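Local coordinates for Serine/threonine-protein phosphatase 2A regulatory subunit B'' subunit alpha (Homo sapiens, PDB 4I5J) that serves as a calcium-binding EF-hand regulatory subunit of protein phosphatase 2A that might modulate the substrate selectivity, activity and localization of the catalytic enzyme, at residues S14-L19 with N89-L94. Numbering follows the deposited sequence.
Sequences SKFICL and NFLQTL
Phe-16 reaches from helix 12-20 into a hydrophobic patch formed by Phe-90, Leu-91 and Leu-94 on helix 90-97. Its CG lies anti to the backbone N (chi1 178°), which carries the ring across to the other helix. The axes of the two short segments approach to 12.3 Å at an angle of 76°, and the gap is filled by Phe-16 from one side and the three side chains from the other. Leu-91 puts one methyl over a face of the Phe-16 ring: CD2 sits 3.9 Å from the centroid, a CH-pi contact, and lies nearest CD1 of Phe-16, at 3.5 Å. At the far end of the ring, Phe-16 CZ comes up to the edge of Phe-90, 3.5 Å from its CE2 and near the plane of that ring; the two ring planes are inclined at 73°. Leu-94 touches more lightly, with CD1 3.9 Å from Phe-16 CE1, while its CG lies above the Phe-90 ring, offset toward the rim. This is plain apolar packing within the EF-hand domain at the N-terminal end of the chain, away from the calcium site. Ile-85 of helix 82-86 touches both Phe-16 and Leu-91, and Leu-36 of helix 34-43 packs against both phenylalanines.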
ATOM      1  N   SER A  14      -9.618  23.066  -3.756  1.00 37.39           N
ATOM      2  CA  SER A  14      -9.747  23.595  -5.114  1.00 42.17           C
ATOM      3  C   SER A  14      -8.632  24.575  -5.493  1.00 42.89           C
ATOM      4  O   SER A  14      -8.107  24.520  -6.608  1.00 47.21           O
ATOM      5  CB  SER A  14     -11.110  24.257  -5.301  1.00 49.42           C
ATOM      6  OG  SER A  14     -12.135  23.276  -5.343  1.00 62.55           O
ATOM      7  N   LYS A  15      -8.261  25.458  -4.570  1.00 42.43           N
ATOM      8  CA  LYS A  15      -7.176  26.401  -4.842  1.00 44.83           C
ATOM      9  C   LYS A  15      -5.827  25.685  -4.898  1.00 44.17           C
ATOM     10  O   LYS A  15      -4.937  26.073  -5.648  1.00 41.27           O
ATOM     11  CB  LYS A  15      -7.126  27.505  -3.790  1.00 44.69           C
ATOM     12  CG  LYS A  15      -8.361  28.418  -3.729  1.00 56.09           C
ATOM     13  CD  LYS A  15      -8.295  29.312  -2.464  1.00 65.47           C
ATOM     14  CE  LYS A  15      -9.594  30.078  -2.196  1.00 59.87           C
ATOM     15  NZ  LYS A  15      -9.515  30.846  -0.912  1.00 56.67           N
ATOM     16  N   PHE A  16      -5.659  24.650  -4.082  1.00 42.67           N
ATOM     17  CA  PHE A  16      -4.415  23.899  -4.105  1.00 39.34           C
ATOM     18  C   PHE A  16      -4.234  23.235  -5.464  1.00 41.09           C
ATOM     19  O   PHE A  16      -3.141  23.268  -6.049  1.00 43.13           O
ATOM     20  CB  PHE A  16      -4.412  22.831  -3.012  1.00 38.31           C
ATOM     21  CG  PHE A  16      -3.169  21.980  -3.005  1.00 36.08           C
ATOM     22  CD1 PHE A  16      -2.017  22.425  -2.387  1.00 36.76           C
ATOM     23  CD2 PHE A  16      -3.157  20.733  -3.619  1.00 39.20           C
ATOM     24  CE1 PHE A  16      -0.870  21.639  -2.373  1.00 39.01           C
ATOM     25  CE2 PHE A  16      -2.018  19.941  -3.610  1.00 41.23           C
ATOM     26  CZ  PHE A  16      -0.872  20.397  -2.987  1.00 41.36           C
ATOM     27  N   ILE A  17      -5.306  22.612  -5.944  1.00 38.32           N
ATOM     28  CA  ILE A  17      -5.296  21.953  -7.237  1.00 43.30           C
ATOM     29  C   ILE A  17      -4.893  22.961  -8.323  1.00 48.13           C
ATOM     30  O   ILE A  17      -3.983  22.697  -9.099  1.00 46.13           O
ATOM     31  CB  ILE A  17      -6.671  21.354  -7.584  1.00 49.09           C
ATOM     32  CG1 ILE A  17      -7.107  20.318  -6.538  1.00 46.77           C
ATOM     33  CG2 ILE A  17      -6.661  20.764  -8.988  1.00 47.60           C
ATOM     34  CD1 ILE A  17      -6.412  19.008  -6.615  1.00 41.35           C
ATOM     35  N   CYS A  18      -5.548  24.121  -8.356  1.00 46.59           N
ATOM     36  CA  CYS A  18      -5.276  25.123  -9.389  1.00 52.15           C
ATOM     37  C   CYS A  18      -3.829  25.577  -9.345  1.00 57.81           C
ATOM     38  O   CYS A  18      -3.254  25.967 -10.364  1.00 62.31           O
ATOM     39  CB  CYS A  18      -6.194  26.347  -9.245  1.00 59.89           C
ATOM     40  SG  CYS A  18      -7.936  26.013  -9.563  1.00 88.07           S
ATOM     41  N   LEU A  19      -3.240  25.516  -8.160  1.00 53.69           N
ATOM     42  CA  LEU A  19      -1.886  25.998  -7.984  1.00 46.85           C
ATOM     43  C   LEU A  19      -0.861  25.043  -8.584  1.00 43.74           C
ATOM     44  O   LEU A  19       0.082  25.475  -9.225  1.00 44.26           O
ATOM     45  CB  LEU A  19      -1.605  26.208  -6.496  1.00 52.11           C
ATOM     46  CG  LEU A  19      -0.225  26.757  -6.187  1.00 57.64           C
ATOM     47  CD1 LEU A  19      -0.003  28.033  -6.972  1.00 66.05           C
ATOM     48  CD2 LEU A  19      -0.110  27.029  -4.711  1.00 61.82           C
ATOM     49  N   ASN A  89      -5.705  14.658   5.266  1.00 32.25           N
ATOM     50  CA  ASN A  89      -5.018  15.643   6.097  1.00 31.86           C
ATOM     51  C   ASN A  89      -3.808  16.239   5.398  1.00 30.33           C
ATOM     52  O   ASN A  89      -2.879  16.714   6.063  1.00 29.21           O
ATOM     53  CB  ASN A  89      -4.578  15.030   7.448  1.00 30.57           C
ATOM     54  CG  ASN A  89      -3.509  13.961   7.286  1.00 37.19           C
ATOM     55  OD1 ASN A  89      -3.223  13.524   6.177  1.00 36.89           O
ATOM     56  ND2 ASN A  89      -2.907  13.544   8.396  1.00 42.16           N
ATOM     57  N   PHE A  90      -3.787  16.220   4.065  1.00 30.70           N
ATOM     58  CA  PHE A  90      -2.580  16.694   3.380  1.00 29.71           C
ATOM     59  C   PHE A  90      -2.342  18.196   3.564  1.00 31.88           C
ATOM     60  O   PHE A  90      -1.242  18.622   3.884  1.00 33.75           O
ATOM     61  CB  PHE A  90      -2.571  16.353   1.884  1.00 37.34           C
ATOM     62  CG  PHE A  90      -1.299  16.783   1.195  1.00 35.13           C
ATOM     63  CD1 PHE A  90      -0.089  16.159   1.502  1.00 34.03           C
ATOM     64  CD2 PHE A  90      -1.302  17.815   0.272  1.00 32.96           C
ATOM     65  CE1 PHE A  90       1.101  16.555   0.902  1.00 29.92           C
ATOM     66  CE2 PHE A  90      -0.121  18.207  -0.351  1.00 38.30           C
ATOM     67  CZ  PHE A  90       1.090  17.580  -0.028  1.00 35.18           C
ATOM     68  N   LEU A  91      -3.368  19.005   3.349  1.00 34.37           N
ATOM     69  CA  LEU A  91      -3.164  20.442   3.449  1.00 32.86           C
ATOM     70  C   LEU A  91      -2.821  20.806   4.875  1.00 33.00           C
ATOM     71  O   LEU A  91      -1.924  21.609   5.095  1.00 41.15           O
ATOM     72  CB  LEU A  91      -4.375  21.214   2.935  1.00 30.30           C
ATOM     73  CG  LEU A  91      -4.612  21.076   1.426  1.00 36.17           C
ATOM     74  CD1 LEU A  91      -5.730  21.990   0.961  1.00 36.64           C
ATOM     75  CD2 LEU A  91      -3.323  21.382   0.677  1.00 34.27           C
ATOM     76  N   GLN A  92      -3.498  20.192   5.849  1.00 32.61           N
ATOM     77  CA  GLN A  92      -3.137  20.404   7.264  1.00 31.33           C
ATOM     78  C   GLN A  92      -1.692  19.996   7.544  1.00 38.58           C
ATOM     79  O   GLN A  92      -0.969  20.671   8.267  1.00 32.43           O
ATOM     80  CB  GLN A  92      -4.066  19.630   8.202  1.00 31.80           C
ATOM     81  CG  GLN A  92      -3.584  19.632   9.637  1.00 29.95           C
ATOM     82  CD  GLN A  92      -4.180  18.510  10.439  1.00 34.95           C
ATOM     83  OE1 GLN A  92      -4.887  17.643   9.905  1.00 34.63           O
ATOM     84  NE2 GLN A  92      -3.896  18.505  11.727  1.00 31.56           N
ATOM     85  N   THR A  93      -1.255  18.885   6.960  1.00 38.75           N
ATOM     86  CA  THR A  93       0.122  18.448   7.154  1.00 29.88           C
ATOM     87  C   THR A  93       1.119  19.467   6.555  1.00 38.57           C
ATOM     88  O   THR A  93       2.205  19.672   7.085  1.00 39.12           O
ATOM     89  CB  THR A  93       0.360  17.053   6.520  1.00 34.90           C
ATOM     90  OG1 THR A  93      -0.474  16.083   7.167  1.00 35.73           O
ATOM     91  CG2 THR A  93       1.805  16.633   6.698  1.00 33.13           C
ATOM     92  N   LEU A  94       0.754  20.099   5.446  1.00 36.30           N
ATOM     93  CA  LEU A  94       1.582  21.177   4.904  1.00 42.18           C
ATOM     94  C   LEU A  94       1.641  22.328   5.892  1.00 43.01           C
ATOM     95  O   LEU A  94       2.696  22.908   6.124  1.00 42.48           O
ATOM     96  CB  LEU A  94       1.026  21.683   3.571  1.00 41.81           C
ATOM     97  CG  LEU A  94       1.293  20.786   2.371  1.00 42.26           C
ATOM     98  CD1 LEU A  94       1.024  21.552   1.068  1.00 40.80           C
ATOM     99  CD2 LEU A  94       2.717  20.289   2.430  1.00 39.60           C
TER